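Local atomic coordinates of protein glpG homolog (Haemophilus influenzae, PDB entry 2NR9), a protein that cleaves transmembrane segments of other proteins within the lipid bilayer, acting as a rhomboid-family intramembrane serine protease with a serine-histidine catalytic dyad. Residues A17-I22 with L58-N63; V95-T100 with S116-A121; I54-V59 with P110-L115. The protein carries 2 engineered substitutions. One frame throughout, in Å; residues are numbered along the deposited sequence. Where two conformers were deposited one is given.

Interaction 1: A17-I22 with L58-N63. With PQE (3,6,12,15,18,21,24-heptaoxahexatriacontan-1-ol), chain F.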
loop_
_atom_site.group_PDB
_atom_site.type_symbol
_atom_site.label_atom_id
_atom_site.label_comp_id
_atom_site.label_asym_id
_atom_site.label_seq_id
_atom_site.Cartn_x
_atom_site.Cartn_y
_atom_site.Cartn_z
ATOM N N ALA A 17 -10.936 -7.629 0.787
ATOM C CA ALA A 17 -11.789 -8.539 1.556
ATOM C C ALA A 17 -11.054 -9.191 2.739
ATOM O O ALA A 17 -11.662 -9.469 3.770
ATOM C CB ALA A 17 -12.400 -9.602 0.646
ATOM N N LEU A 18 -9.762 -9.459 2.575
ATOM C CA LEU A 18 -8.960 -10.030 3.665
ATOM C C LEU A 18 -8.835 -9.041 4.810
ATOM O O LEU A 18 -8.920 -9.418 5.985
ATOM C CB LEU A 18 -7.564 -10.442 3.183
ATOM C CG LEU A 18 -7.400 -11.831 2.571
ATOM C CD1 LEU A 18 -5.966 -12.040 2.118
ATOM C CD2 LEU A 18 -7.802 -12.901 3.578
ATOM N N CYS A 19 -8.573 -7.784 4.467
ATOM C CA CYS A 19 -8.468 -6.729 5.468
ATOM C C CYS A 19 -9.768 -6.600 6.240
ATOM O O CYS A 19 -9.759 -6.526 7.467
ATOM C CB CYS A 19 -8.088 -5.388 4.830
ATOM S SG CYS A 19 -6.333 -5.251 4.324
ATOM N N VAL A 20 -10.888 -6.580 5.519
ATOM C CA VAL A 20 -12.198 -6.483 6.154
ATOM C C VAL A 20 -12.453 -7.672 7.079
ATOM O O VAL A 20 -12.946 -7.501 8.191
ATOM C CB VAL A 20 -13.349 -6.409 5.113
ATOM C CG1 VAL A 20 -14.709 -6.372 5.824
ATOM C CG2 VAL A 20 -13.184 -5.199 4.212
ATOM N N LEU A 21 -12.106 -8.874 6.621
ATOM C CA LEU A 21 -12.341 -10.087 7.410
ATOM C C LEU A 21 -11.503 -10.137 8.680
ATOM O O LEU A 21 -11.979 -10.558 9.732
ATOM C CB LEU A 21 -12.114 -11.337 6.570
ATOM C CG LEU A 21 -13.097 -11.531 5.416
ATOM C CD1 LEU A 21 -12.752 -12.790 4.631
ATOM C CD2 LEU A 21 -14.522 -11.598 5.938
ATOM N N ILE A 22 -10.252 -9.713 8.574
ATOM C CA ILE A 22 -9.374 -9.687 9.721
ATOM C C ILE A 22 -9.803 -8.605 10.724
ATOM O O ILE A 22 -9.828 -8.850 11.931
ATOM C CB ILE A 22 -7.905 -9.543 9.300
ATOM C CG1 ILE A 22 -7.455 -10.814 8.562
ATOM C CG2 ILE A 22 -7.020 -9.308 10.518
ATOM C CD1 ILE A 22 -6.143 -10.668 7.836
ATOM N N LEU A 58 -2.337 -6.203 7.129
ATOM C CA LEU A 58 -3.708 -6.706 7.124
ATOM C C LEU A 58 -4.497 -6.357 8.391
ATOM O O LEU A 58 -5.669 -6.720 8.516
ATOM C CB LEU A 58 -3.691 -8.221 6.932
ATOM C CG LEU A 58 -3.687 -8.826 5.516
ATOM C CD1 LEU A 58 -3.221 -7.871 4.431
ATOM C CD2 LEU A 58 -2.933 -10.155 5.478
ATOM N N VAL A 59 -3.837 -5.717 9.352
ATOM C CA VAL A 59 -4.479 -5.347 10.605
ATOM C C VAL A 59 -4.710 -3.835 10.675
ATOM O O VAL A 59 -3.835 -3.046 10.319
ATOM C CB VAL A 59 -3.638 -5.790 11.830
ATOM C CG1 VAL A 59 -4.358 -5.435 13.129
ATOM C CG2 VAL A 59 -3.349 -7.284 11.772
ATOM N N HIS A 60 -5.891 -3.442 11.140
ATOM C CA HIS A 60 -6.231 -2.034 11.261
ATOM C C HIS A 60 -6.668 -1.678 12.683
ATOM O O HIS A 60 -7.111 -2.542 13.443
ATOM C CB HIS A 60 -7.249 -1.626 10.192
ATOM C CG HIS A 60 -6.668 -1.575 8.812
ATOM N ND1 HIS A 60 -6.466 -2.706 8.047
ATOM C CD2 HIS A 60 -6.133 -0.547 8.110
ATOM C CE1 HIS A 60 -5.858 -2.372 6.921
ATOM N NE2 HIS A 60 -5.649 -1.066 6.932
ATOM N N LEU A 61 -6.497 -0.412 13.050
ATOM C CA LEU A 61 -6.702 0.013 14.430
ATOM C C LEU A 61 -7.964 0.841 14.695
ATOM O O LEU A 61 -8.297 1.114 15.847
ATOM C CB LEU A 61 -5.454 0.738 14.935
ATOM C CG LEU A 61 -4.147 -0.031 14.688
ATOM C CD1 LEU A 61 -2.926 0.807 15.045
ATOM C CD2 LEU A 61 -4.137 -1.356 15.440
ATOM N N SER A 62 -8.656 1.246 13.634
ATOM C CA SER A 62 -9.902 1.991 13.783
ATOM C C SER A 62 -10.751 1.906 12.520
ATOM O O SER A 62 -10.279 1.456 11.470
ATOM C CB SER A 62 -9.633 3.458 14.147
ATOM O OG SER A 62 -9.065 4.163 13.057
ATOM N N ASN A 63 -12.008 2.330 12.632
ATOM C CA ASN A 63 -12.940 2.311 11.505
ATOM C C ASN A 63 -12.534 3.281 10.390
ATOM O O ASN A 63 -12.745 3.003 9.211
ATOM C CB ASN A 63 -14.373 2.609 11.976
ATOM C CG ASN A 63 -14.911 1.551 12.934
ATOM O OD1 ASN A 63 -15.879 1.788 13.661
ATOM N ND2 ASN A 63 -14.292 0.383 12.932
HETATM O O47 PQE F . -16.705 -0.281 16.284
HETATM C C68 PQE F . -15.967 0.910 16.600
HETATM C C52 PQE F . -14.470 0.636 16.470
HETATM O O70 PQE F . -13.740 1.832 16.752
HETATM C C55 PQE F . -13.401 2.546 15.562
HETATM C C58 PQE F . -12.946 3.957 15.922
HETATM O O71 PQE F . -13.024 4.796 14.770
HETATM C C61 PQE F . -14.010 5.818 14.922
HETATM C C62 PQE F . -15.198 5.272 15.707
HETATM C C63 PQE F . -16.522 5.697 15.083
HETATM C C66 PQE F . -16.429 5.752 13.562
HETATM C C67 PQE F . -16.981 4.480 12.930
HETATM O O72 PQE F . -16.781 4.529 11.516
HETATM C C65 PQE F . -17.291 3.362 10.869
HETATM C C64 PQE F . -16.965 3.406 9.379
HETATM O O73 PQE F . -17.262 2.142 8.780
HETATM C C60 PQE F . -16.576 1.067 9.422
HETATM C C59 PQE F . -16.040 0.102 8.370
HETATM O O74 PQE F . -15.506 -1.060 9.008
HETATM C C57 PQE F . -14.594 -1.765 8.163
HETATM C C56 PQE F . -15.127 -1.797 6.733
HETATM O O75 PQE F . -14.296 -1.005 5.881
HETATM C C54 PQE F . -15.028 -0.481 4.772
HETATM C C53 PQE F . -14.060 0.013 3.701
HETATM O O76 PQE F . -14.495 -0.434 2.418
HETATM C C51 PQE F . -14.379 0.593 1.431
HETATM C C50 PQE F . -14.637 0.015 0.040
HETATM C C49 PQE F . -14.156 0.971 -1.048
HETATM C C48 PQE F . -15.271 1.308 -2.032
HETATM C C47 PQE F . -14.800 2.331 -3.061
HETATM C C46 PQE F . -15.591 3.630 -2.949
HETATM C C45 PQE F . -14.849 4.787 -3.608
HETATM C C44 PQE F . -15.496 6.128 -3.267
HETATM C C43 PQE F . -14.857 7.270 -4.055
HETATM C C42 PQE F . -15.911 8.098 -4.787
HETATM C C41 PQE F . -15.572 9.585 -4.755
HETATM C C40 PQE F . -16.794 10.418 -4.420
HETATM O O HOH W 1 -7.569 -5.066 8.719
#
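Ile22 and Cys19, one turn apart on transmembrane helix 10-27 of the rhomboid fold, meet Leu58 and His60 of the loop that leads into helix 63-84. Ile22 brings two branches to the loop. Its CB already lies near the carbonyl O of Leu58. CG2, anti to the backbone N, draws closer, 3.5 Å from that same Leu58 O, and reaches CG2 of Val59 more loosely. The other branch runs through CG1 to CD1, which lies 3.6 Å from Leu58 CB and also touches its CG and CD2, so the two side chains pass at a slant. A branched aliphatic suits this place, because one arm covers the loop backbone while the other packs along Leu58. Met38 of helix 31-38 touches both side chains, and a bound lipid touches Leu58.

Farther along the loop, Ser62 is the N-cap of helix 63-84, its OG hydrogen-bonded to His65 N, and Asn63 N makes a weak hydrogen bond to O71 of the bound PQE.

Cys19 is slimmer and lets the loop come near the helix. Its SG lies 4.1 Å from Leu58 CD1 and approaches the edge of the His60 imidazole, 3.9 Å from CE1. A water links the polar groups: it donates to Cys19 O at 2.9 Å and to Leu58 O, and lies in the ring plane of His60, 2.7 Å from ND1.

Interaction 2: V95-T100 with S116-A121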
loop_
_atom_site.group_PDB
_atom_site.type_symbol
_atom_site.label_atom_id
_atom_site.label_comp_id
_atom_site.label_asym_id
_atom_site.label_seq_id
_atom_site.Cartn_x
_atom_site.Cartn_y
_atom_site.Cartn_z
ATOM N N VAL A 95 6.361 -6.331 -1.858
ATOM C CA VAL A 95 7.583 -5.531 -1.723
ATOM C C VAL A 95 7.387 -4.248 -0.920
ATOM O O VAL A 95 8.210 -3.912 -0.064
ATOM C CB VAL A 95 8.200 -5.204 -3.104
ATOM C CG1 VAL A 95 9.261 -4.113 -2.980
ATOM C CG2 VAL A 95 8.779 -6.471 -3.747
ATOM N N ALA A 96 6.330 -3.506 -1.216
ATOM C CA ALA A 96 6.037 -2.316 -0.429
ATOM C C ALA A 96 5.809 -2.705 1.035
ATOM O O ALA A 96 6.356 -2.079 1.938
ATOM C CB ALA A 96 4.840 -1.584 -0.979
ATOM N N SER A 97 5.027 -3.761 1.264
ATOM C CA SER A 97 4.752 -4.223 2.635
ATOM C C SER A 97 6.048 -4.519 3.394
ATOM O O SER A 97 6.216 -4.114 4.546
ATOM C CB SER A 97 3.873 -5.486 2.627
ATOM O OG SER A 97 2.596 -5.237 2.054
ATOM N N ALA A 98 6.953 -5.246 2.747
ATOM C CA ALA A 98 8.213 -5.631 3.367
ATOM C C ALA A 98 9.127 -4.447 3.592
ATOM O O ALA A 98 9.739 -4.324 4.655
ATOM C CB ALA A 98 8.920 -6.693 2.528
ATOM N N ILE A 99 9.246 -3.588 2.584
ATOM C CA ILE A 99 10.136 -2.439 2.678
ATOM C C ILE A 99 9.667 -1.378 3.675
ATOM O O ILE A 99 10.465 -0.892 4.486
ATOM C CB ILE A 99 10.426 -1.812 1.296
ATOM C CG1 ILE A 99 11.313 -2.763 0.475
ATOM C CG2 ILE A 99 11.132 -0.457 1.459
ATOM C CD1 ILE A 99 11.514 -2.328 -0.965
ATOM N N THR A 100 8.378 -1.027 3.625
ATOM C CA THR A 100 7.824 -0.020 4.543
ATOM C C THR A 100 7.880 -0.490 5.997
ATOM O O THR A 100 8.156 0.300 6.903
ATOM C CB THR A 100 6.379 0.378 4.180
ATOM O OG1 THR A 100 5.527 -0.778 4.222
ATOM C CG2 THR A 100 6.329 1.007 2.783
ATOM N N SER A 116 -1.525 1.522 4.914
ATOM C CA SER A 116 -1.165 2.870 4.416
ATOM C C SER A 116 0.204 2.978 3.725
ATOM O O SER A 116 0.375 3.769 2.802
ATOM C CB SER A 116 -1.342 3.948 5.495
ATOM O OG SER A 116 -0.534 3.688 6.627
ATOM N N GLY A 117 1.160 2.160 4.151
ATOM C CA GLY A 117 2.469 2.126 3.508
ATOM C C GLY A 117 2.350 1.592 2.088
ATOM O O GLY A 117 3.066 2.030 1.189
ATOM N N VAL A 118 1.446 0.634 1.894
ATOM C CA VAL A 118 1.186 0.074 0.565
ATOM C C VAL A 118 0.403 1.075 -0.286
ATOM O O VAL A 118 0.666 1.228 -1.486
ATOM C CB VAL A 118 0.414 -1.260 0.650
ATOM C CG1 VAL A 118 0.093 -1.788 -0.749
ATOM C CG2 VAL A 118 1.220 -2.289 1.430
ATOM N N VAL A 119 -0.513 1.798 0.354
ATOM C CA VAL A 119 -1.317 2.808 -0.327
ATOM C C VAL A 119 -0.424 3.870 -0.968
ATOM O O VAL A 119 -0.580 4.195 -2.137
ATOM C CB VAL A 119 -2.338 3.483 0.642
ATOM C CG1 VAL A 119 -3.045 4.625 -0.045
ATOM C CG2 VAL A 119 -3.353 2.462 1.145
ATOM N N TYR A 120 0.515 4.403 -0.196
ATOM C CA TYR A 120 1.461 5.382 -0.712
ATOM C C TYR A 120 2.336 4.847 -1.839
ATOM O O TYR A 120 2.608 5.555 -2.808
ATOM C CB TYR A 120 2.288 5.998 0.415
ATOM C CG TYR A 120 1.514 7.047 1.162
ATOM C CD1 TYR A 120 0.718 6.709 2.247
ATOM C CD2 TYR A 120 1.438 8.347 0.678
ATOM C CE1 TYR A 120 -0.060 7.662 2.893
ATOM C CE2 TYR A 120 0.665 9.308 1.316
ATOM C CZ TYR A 120 -0.085 8.955 2.421
ATOM O OH TYR A 120 -0.849 9.903 3.064
ATOM N N ALA A 121 2.766 3.596 -1.724
ATOM C CA ALA A 121 3.519 2.976 -2.806
ATOM C C ALA A 121 2.620 2.935 -4.044
ATOM O O ALA A 121 3.038 3.295 -5.145
ATOM C CB ALA A 121 3.951 1.576 -2.417
#
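Ala96 and Ala121 touch through their methyl groups, CB to CB at 3.6 Å, where two transmembrane helices of the rhomboid core, 86-108 and 116-131, pack together. The local axes come within 8.6 Å and their directions differ by 120°. Small residues make this closeness possible: CA of Ala96 lies 5.5 Å from CA of Val118, and Gly117 offers bare backbone to Thr100.

Beside the alanine pair, CG2 of Val118, anti to its own carbonyl carbon, lies 3.3 Å from Ser97 OG. This is a packing contact; the hydroxyl is hydrogen-bonded to Tyr93 O, one turn back on its own helix, which satisfies a polar group in a buried place. Further along helix 86-108, Thr100 sets CG2 against the carbonyl of Gly117, 3.8 Å from its O. A CB on Gly117 would run into Thr100 OG1, so the absence of a side chain is what admits the threonine.

Around this first shell lie the active site and two further helices. Ser116, which precedes Gly117, is the catalytic nucleophile, and its OG is hydrogen-bonded to NE2 of the catalytic His169. Phe73 of helix 63-84 packs on Val118, while Ser171 of helix 166-191 touches Thr100. The threonine is held by its own helix: with OG1 between the backbone N and the carbonyl carbon (chi1 60°), the hydroxyl donates to Ala96 O at 2.8 Å, and that oxygen also accepts from Thr100 N.

Interaction 3: I54-V59 with P110-L115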
loop_
_atom_site.group_PDB
_atom_site.type_symbol
_atom_site.label_atom_id
_atom_site.label_comp_id
_atom_site.label_asym_id
_atom_site.label_seq_id
_atom_site.Cartn_x
_atom_site.Cartn_y
_atom_site.Cartn_z
ATOM N N ILE A 54 5.123 -9.072 6.014
ATOM C CA ILE A 54 4.037 -8.598 5.165
ATOM C C ILE A 54 2.697 -8.490 5.906
ATOM O O ILE A 54 1.938 -7.547 5.688
ATOM C CB ILE A 54 3.825 -9.552 3.952
ATOM C CG1 ILE A 54 5.162 -9.901 3.291
ATOM C CG2 ILE A 54 2.856 -8.950 2.948
ATOM C CD1 ILE A 54 5.909 -8.710 2.749
ATOM N N SER A 55 2.430 -9.445 6.800
ATOM C CA SER A 55 1.129 -9.547 7.474
ATOM C C SER A 55 0.670 -8.320 8.254
ATOM O O SER A 55 -0.526 -8.108 8.424
ATOM C CB SER A 55 1.050 -10.805 8.350
ATOM O OG SER A 55 2.035 -10.797 9.378
ATOM N N HIS A 56 1.615 -7.533 8.751
ATOM C CA HIS A 56 1.279 -6.344 9.530
ATOM C C HIS A 56 0.338 -5.397 8.778
ATOM O O HIS A 56 -0.346 -4.572 9.392
ATOM C CB HIS A 56 2.555 -5.600 9.940
ATOM C CG HIS A 56 3.438 -5.232 8.785
ATOM N ND1 HIS A 56 3.317 -4.039 8.104
ATOM C CD2 HIS A 56 4.439 -5.911 8.175
ATOM C CE1 HIS A 56 4.231 -3.981 7.152
ATOM N NE2 HIS A 56 4.913 -5.113 7.162
ATOM N N THR A 57 0.276 -5.553 7.455
ATOM C CA THR A 57 -0.530 -4.676 6.601
ATOM C C THR A 57 -2.010 -5.043 6.581
ATOM O O THR A 57 -2.829 -4.301 6.049
ATOM C CB THR A 57 -0.032 -4.704 5.143
ATOM O OG1 THR A 57 -0.257 -6.007 4.586
ATOM C CG2 THR A 57 1.442 -4.356 5.070
ATOM N N LEU A 58 -2.337 -6.203 7.129
ATOM C CA LEU A 58 -3.708 -6.706 7.124
ATOM C C LEU A 58 -4.497 -6.357 8.391
ATOM O O LEU A 58 -5.669 -6.720 8.516
ATOM C CB LEU A 58 -3.691 -8.221 6.932
ATOM C CG LEU A 58 -3.687 -8.826 5.516
ATOM C CD1 LEU A 58 -3.221 -7.871 4.431
ATOM C CD2 LEU A 58 -2.933 -10.155 5.478
ATOM N N VAL A 59 -3.837 -5.717 9.352
ATOM C CA VAL A 59 -4.479 -5.347 10.605
ATOM C C VAL A 59 -4.710 -3.835 10.675
ATOM O O VAL A 59 -3.835 -3.046 10.319
ATOM C CB VAL A 59 -3.638 -5.790 11.830
ATOM C CG1 VAL A 59 -4.358 -5.435 13.129
ATOM C CG2 VAL A 59 -3.349 -7.284 11.772
ATOM N N PRO A 110 8.503 -2.354 16.202
ATOM C CA PRO A 110 7.539 -3.258 15.562
ATOM C C PRO A 110 6.078 -2.982 15.892
ATOM O O PRO A 110 5.217 -3.812 15.589
ATOM C CB PRO A 110 7.930 -4.619 16.127
ATOM C CG PRO A 110 8.425 -4.300 17.512
ATOM C CD PRO A 110 9.134 -2.969 17.387
ATOM N N ALA A 111 5.791 -1.827 16.483
ATOM C CA ALA A 111 4.420 -1.499 16.879
ATOM C C ALA A 111 3.681 -0.673 15.830
ATOM O O ALA A 111 3.430 0.521 16.024
ATOM C CB ALA A 111 4.406 -0.792 18.232
ATOM N N PHE A 112 3.297 -1.326 14.741
ATOM C CA PHE A 112 2.574 -0.670 13.670
ATOM C C PHE A 112 1.766 -1.686 12.874
ATOM O O PHE A 112 2.162 -2.843 12.746
ATOM C CB PHE A 112 3.543 0.081 12.750
ATOM C CG PHE A 112 4.608 -0.791 12.143
ATOM C CD1 PHE A 112 4.390 -1.435 10.935
ATOM C CD2 PHE A 112 5.839 -0.937 12.763
ATOM C CE1 PHE A 112 5.374 -2.216 10.365
ATOM C CE2 PHE A 112 6.823 -1.713 12.198
ATOM C CZ PHE A 112 6.593 -2.354 10.995
ATOM N N PHE A 113 0.631 -1.242 12.345
ATOM C CA PHE A 113 -0.262 -2.098 11.566
ATOM C C PHE A 113 -0.961 -1.269 10.510
ATOM O O PHE A 113 -1.217 -0.082 10.713
ATOM C CB PHE A 113 -1.349 -2.706 12.469
ATOM C CG PHE A 113 -0.853 -3.763 13.403
ATOM C CD1 PHE A 113 -0.816 -3.536 14.767
ATOM C CD2 PHE A 113 -0.478 -5.004 12.926
ATOM C CE1 PHE A 113 -0.396 -4.521 15.629
ATOM C CE2 PHE A 113 -0.058 -5.988 13.783
ATOM C CZ PHE A 113 -0.010 -5.748 15.135
ATOM N N GLY A 114 -1.383 -1.910 9.427
ATOM C CA GLY A 114 -2.141 -1.197 8.411
ATOM C C GLY A 114 -1.563 -1.183 7.016
ATOM O O GLY A 114 -0.350 -1.299 6.822
ATOM N N LEU A 115 -2.431 -0.850 6.067
ATOM C CA LEU A 115 -2.125 -0.865 4.645
ATOM C C LEU A 115 -1.656 0.497 4.069
ATOM O O LEU A 115 -1.388 0.600 2.869
ATOM C CB LEU A 115 -3.383 -1.336 3.890
ATOM C CG LEU A 115 -3.291 -1.837 2.450
ATOM C CD1 LEU A 115 -2.491 -3.124 2.388
ATOM C CD2 LEU A 115 -4.712 -2.057 1.886
HETATM O O HOH W 2 1.883 -1.852 8.492
#
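His56 and Thr57 lie against Phe113 and Gly114 where a short 3-10 turn meets an extended loop. CA of Thr57 comes within 4.2 Å of CA of Gly114, and one backbone hydrogen bond joins the segments, from Gly114 N to His56 O at 2.9 Å, with an N-H...O angle of 163°. The same carbonyl receives a CA-H...O contact from Phe113, and Thr57 CA makes another to Gly114 O. Gly114 suits this point because its phi of 121° would press a CB against the preceding carbonyl oxygen.

The imidazole of His56 meets Phe112 in a T-shaped arrangement, planes at 76°. The phenyl edge does the touching: Phe112 CE1 stands over one imidazole face toward its rim, 3.6 Å from ND1, while Ile54 O lies over the opposite face. A water in the imidazole plane lies 2.6 Å from His56 ND1 and donates to Gly114 O, tying the ring to the loop. The second ring nitrogen, NE2, makes weak hydrogen bonds to Tyr53 O and Ser97 O.

Val59 and Phe113 lie side by side. Val59 CG1 lies over one face of the Phe113 ring, toward its rim, as a CH-pi contact, 4.1 Å from the centroid, and Val59 CB is 3.4 Å from Phe113 CD2. Farther along, Leu115 CD1 packs on CB of Thr57; the threonine OG1 donates to Ile54 O and is hydrogen-bonded to Tyr93 OH. The glycine-containing loop thus held runs straight into Ser116, the nucleophile, an arrangement typical of the rhomboid active site, where the serine opens a transmembrane helix.

Overall arrangement
Interactions 1 and 3 share Leu58 and Val59, with centres about 10 Å apart: the loop after helix 52-55 packs on helix 10-27 and on the loop before helix 116-131. Interaction 2 lies nearest the centre of the chain, its centre about 10 Å from that of interaction 3 and about 16 Å from that of interaction 1. Along the chain, interaction 1 closes before interaction 2 opens, whereas the segments of 2 and 3 alternate. Segments 110-115 and 116-121 are consecutive, so interaction 3 borders the chain just before Ser116 and interaction 2 the helix that starts with it, consistent with a role in placing the nucleophile. Loop 58-63 thus links helix 10-27 to the active-site region.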